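Local coordinates for 2-hydroxyisobutyryl-CoA synthetase (Aquincola tertiaricarbonis, PDB 6HDY), which belongs to the ANL superfamily of AMP-binding enzymes, with a large N-terminal domain and a small C-terminal domain, at residues A[384-389]-A[411-416]. Sequence-based numbering, arbitrary orientation.
Sequences SEIDAA and DELLLR
In the small C-terminal domain of this AMP-binding enzyme, Ile386 of helix 383-391 points into the mixed sheet and meets Leu413 and Leu415, two residues on one face of strand 413-419. The contact is a helix laid against a sheet, and its whole weight falls on one branched side chain. Ile386 divides its two arms between the leucines. The longer arm ends in CD1, which meets Leu413 tip to tip, 3.8 Å from Leu413 CD2 and 4.1 Å from Leu413 CD1, so the methyl sits against both prongs of the fork. The shorter arm, CG2, stands anti to the backbone N, with CG1 at chi1 -69° on the N side; this splay sends CG2 to Leu415, where it lies 3.9 Å from Leu415 CD2 as the two side chains pass at a slant. Between them, Leu414 faces the other way, onto Phe477 and Leu484 of helix 474-486, so the strand is sandwiched between helices. On the Ile386 side the core is filled out by Ile402 of the adjacent strand 399-403 and by Leu446 of helix 428-446, each touching both Ile386 and Leu413. The nearest CA atoms, those of Ile386 and Leu415, are 9.3 Å apart, the usual spacing of a helix laid on a sheet, and the side chains fill the layer between. All three touching residues are buried and purely aliphatic, so van der Waals packing and exclusion of water join the helix to the sheet here, without directional bonds.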
ATOM      1  N   SER A 384     -27.745   7.676   0.389  1.00 42.59           N
ATOM      2  CA  SER A 384     -27.123   8.897  -0.125  1.00 42.15           C
ATOM      3  C   SER A 384     -28.065  10.112  -0.103  1.00 48.12           C
ATOM      4  O   SER A 384     -27.579  11.252  -0.071  1.00 47.60           O
ATOM      5  CB  SER A 384     -26.543   8.679  -1.521  1.00 43.62           C
ATOM      6  OG  SER A 384     -27.575   8.407  -2.454  1.00 50.98           O
ATOM      7  N   GLU A 385     -29.398   9.874  -0.141  1.00 46.44           N
ATOM      8  CA  GLU A 385     -30.413  10.950  -0.111  1.00 48.97           C
ATOM      9  C   GLU A 385     -30.466  11.589   1.287  1.00 50.85           C
ATOM     10  O   GLU A 385     -30.580  12.806   1.400  1.00 50.70           O
ATOM     11  CB  GLU A 385     -31.789  10.426  -0.533  1.00 52.61           C
ATOM     12  CG  GLU A 385     -31.864   9.946  -1.981  1.00 64.64           C
ATOM     13  CD  GLU A 385     -33.126   9.182  -2.351  1.00 82.15           C
ATOM     14  OE1 GLU A 385     -33.565   8.328  -1.550  1.00 71.15           O
ATOM     15  OE2 GLU A 385     -33.658   9.415  -3.461  1.00 75.53           O
ATOM     16  N   ILE A 386     -30.305  10.755   2.338  1.00 46.26           N
ATOM     17  CA  ILE A 386     -30.250  11.148   3.751  1.00 44.74           C
ATOM     18  C   ILE A 386     -28.950  11.910   4.022  1.00 49.04           C
ATOM     19  O   ILE A 386     -28.981  12.969   4.654  1.00 49.98           O
ATOM     20  CB  ILE A 386     -30.444   9.916   4.678  1.00 45.16           C
ATOM     21  CG1 ILE A 386     -31.898   9.401   4.581  1.00 46.78           C
ATOM     22  CG2 ILE A 386     -30.037  10.212   6.140  1.00 43.33           C
ATOM     23  CD1 ILE A 386     -32.071   7.949   4.874  1.00 51.14           C
ATOM     24  N   ASP A 387     -27.814  11.375   3.515  1.00 44.23           N
ATOM     25  CA  ASP A 387     -26.496  11.987   3.632  1.00 42.70           C
ATOM     26  C   ASP A 387     -26.518  13.378   3.015  1.00 47.25           C
ATOM     27  O   ASP A 387     -26.036  14.307   3.648  1.00 47.95           O
ATOM     28  CB  ASP A 387     -25.434  11.109   2.938  1.00 44.16           C
ATOM     29  CG  ASP A 387     -24.002  11.518   3.208  1.00 49.42           C
ATOM     30  OD1 ASP A 387     -23.698  11.875   4.365  1.00 49.99           O
ATOM     31  OD2 ASP A 387     -23.176  11.434   2.276  1.00 52.26           O
ATOM     32  N   ALA A 388     -27.115  13.528   1.802  1.00 43.76           N
ATOM     33  CA  ALA A 388     -27.242  14.788   1.079  1.00 45.27           C
ATOM     34  C   ALA A 388     -28.059  15.831   1.851  1.00 50.41           C
ATOM     35  O   ALA A 388     -27.621  16.979   1.952  1.00 50.20           O
ATOM     36  CB  ALA A 388     -27.863  14.556  -0.292  1.00 48.16           C
ATOM     37  N   ALA A 389     -29.230  15.429   2.406  1.00 47.31           N
ATOM     38  CA  ALA A 389     -30.120  16.339   3.134  1.00 48.43           C
ATOM     39  C   ALA A 389     -29.466  16.851   4.412  1.00 52.95           C
ATOM     40  O   ALA A 389     -29.525  18.053   4.676  1.00 56.08           O
ATOM     41  CB  ALA A 389     -31.440  15.653   3.448  1.00 48.70           C
ATOM     42  N   ASP A 411     -42.512   1.904   9.345  1.00 65.55           N
ATOM     43  CA  ASP A 411     -43.456   3.021   9.307  1.00 67.47           C
ATOM     44  C   ASP A 411     -42.725   4.370   9.331  1.00 68.95           C
ATOM     45  O   ASP A 411     -43.191   5.342   8.719  1.00 70.00           O
ATOM     46  CB  ASP A 411     -44.452   2.918  10.470  1.00 71.65           C
ATOM     47  CG  ASP A 411     -45.443   1.768  10.335  1.00 91.46           C
ATOM     48  OD1 ASP A 411     -46.004   1.590   9.227  1.00 96.19           O
ATOM     49  OD2 ASP A 411     -45.695   1.076  11.350  1.00 97.32           O
ATOM     50  N   GLU A 412     -41.574   4.421  10.037  1.00 61.17           N
ATOM     51  CA  GLU A 412     -40.768   5.636  10.182  1.00 57.96           C
ATOM     52  C   GLU A 412     -39.282   5.356   9.967  1.00 56.39           C
ATOM     53  O   GLU A 412     -38.825   4.216  10.076  1.00 55.22           O
ATOM     54  CB  GLU A 412     -40.966   6.307  11.573  1.00 59.13           C
ATOM     55  CG  GLU A 412     -42.346   6.171  12.217  1.00 75.42           C
ATOM     56  CD  GLU A 412     -42.349   5.403  13.527  1.00 94.09           C
ATOM     57  OE1 GLU A 412     -42.056   4.184  13.516  1.00 65.33           O
ATOM     58  OE2 GLU A 412     -42.625   6.035  14.574  1.00 96.17           O
ATOM     59  N   LEU A 413     -38.527   6.427   9.712  1.00 50.33           N
ATOM     60  CA  LEU A 413     -37.093   6.417   9.531  1.00 46.65           C
ATOM     61  C   LEU A 413     -36.406   6.755  10.861  1.00 50.74           C
ATOM     62  O   LEU A 413     -36.662   7.813  11.414  1.00 51.46           O
ATOM     63  CB  LEU A 413     -36.708   7.430   8.439  1.00 45.54           C
ATOM     64  CG  LEU A 413     -35.196   7.644   8.184  1.00 45.98           C
ATOM     65  CD1 LEU A 413     -34.507   6.357   7.738  1.00 43.30           C
ATOM     66  CD2 LEU A 413     -34.973   8.734   7.165  1.00 47.03           C
ATOM     67  N   LEU A 414     -35.541   5.852  11.370  1.00 45.74           N
ATOM     68  CA  LEU A 414     -34.802   6.078  12.613  1.00 43.40           C
ATOM     69  C   LEU A 414     -33.394   6.575  12.264  1.00 44.74           C
ATOM     70  O   LEU A 414     -32.654   5.894  11.535  1.00 42.19           O
ATOM     71  CB  LEU A 414     -34.734   4.816  13.516  1.00 43.45           C
ATOM     72  CG  LEU A 414     -36.048   4.137  13.956  1.00 50.74           C
ATOM     73  CD1 LEU A 414     -35.762   2.972  14.874  1.00 51.30           C
ATOM     74  CD2 LEU A 414     -36.997   5.111  14.659  1.00 53.82           C
ATOM     75  N   LEU A 415     -33.036   7.772  12.771  1.00 40.58           N
ATOM     76  CA  LEU A 415     -31.723   8.381  12.527  1.00 38.63           C
ATOM     77  C   LEU A 415     -31.019   8.726  13.829  1.00 41.62           C
ATOM     78  O   LEU A 415     -31.669   9.167  14.774  1.00 42.21           O
ATOM     79  CB  LEU A 415     -31.843   9.644  11.647  1.00 38.54           C
ATOM     80  CG  LEU A 415     -32.466   9.516  10.235  1.00 42.93           C
ATOM     81  CD1 LEU A 415     -32.591  10.894   9.573  1.00 41.98           C
ATOM     82  CD2 LEU A 415     -31.618   8.581   9.316  1.00 43.62           C
ATOM     83  N   ARG A 416     -29.701   8.473  13.890  1.00 36.95           N
ATOM     84  CA  ARG A 416     -28.818   8.826  15.003  1.00 36.57           C
ATOM     85  C   ARG A 416     -27.948   9.899  14.367  1.00 41.19           C
ATOM     86  O   ARG A 416     -27.179   9.592  13.454  1.00 40.45           O
ATOM     87  CB  ARG A 416     -27.961   7.639  15.503  1.00 37.76           C
ATOM     88  CG  ARG A 416     -28.770   6.454  16.078  1.00 50.37           C
ATOM     89  CD  ARG A 416     -27.875   5.532  16.899  1.00 57.28           C
ATOM     90  NE  ARG A 416     -27.838   5.972  18.295  1.00 67.10           N
ATOM     91  CZ  ARG A 416     -26.895   5.672  19.185  1.00 83.66           C
ATOM     92  NH1 ARG A 416     -25.857   4.916  18.839  1.00 63.99           N
ATOM     93  NH2 ARG A 416     -26.973   6.140  20.427  1.00 72.53           N
TER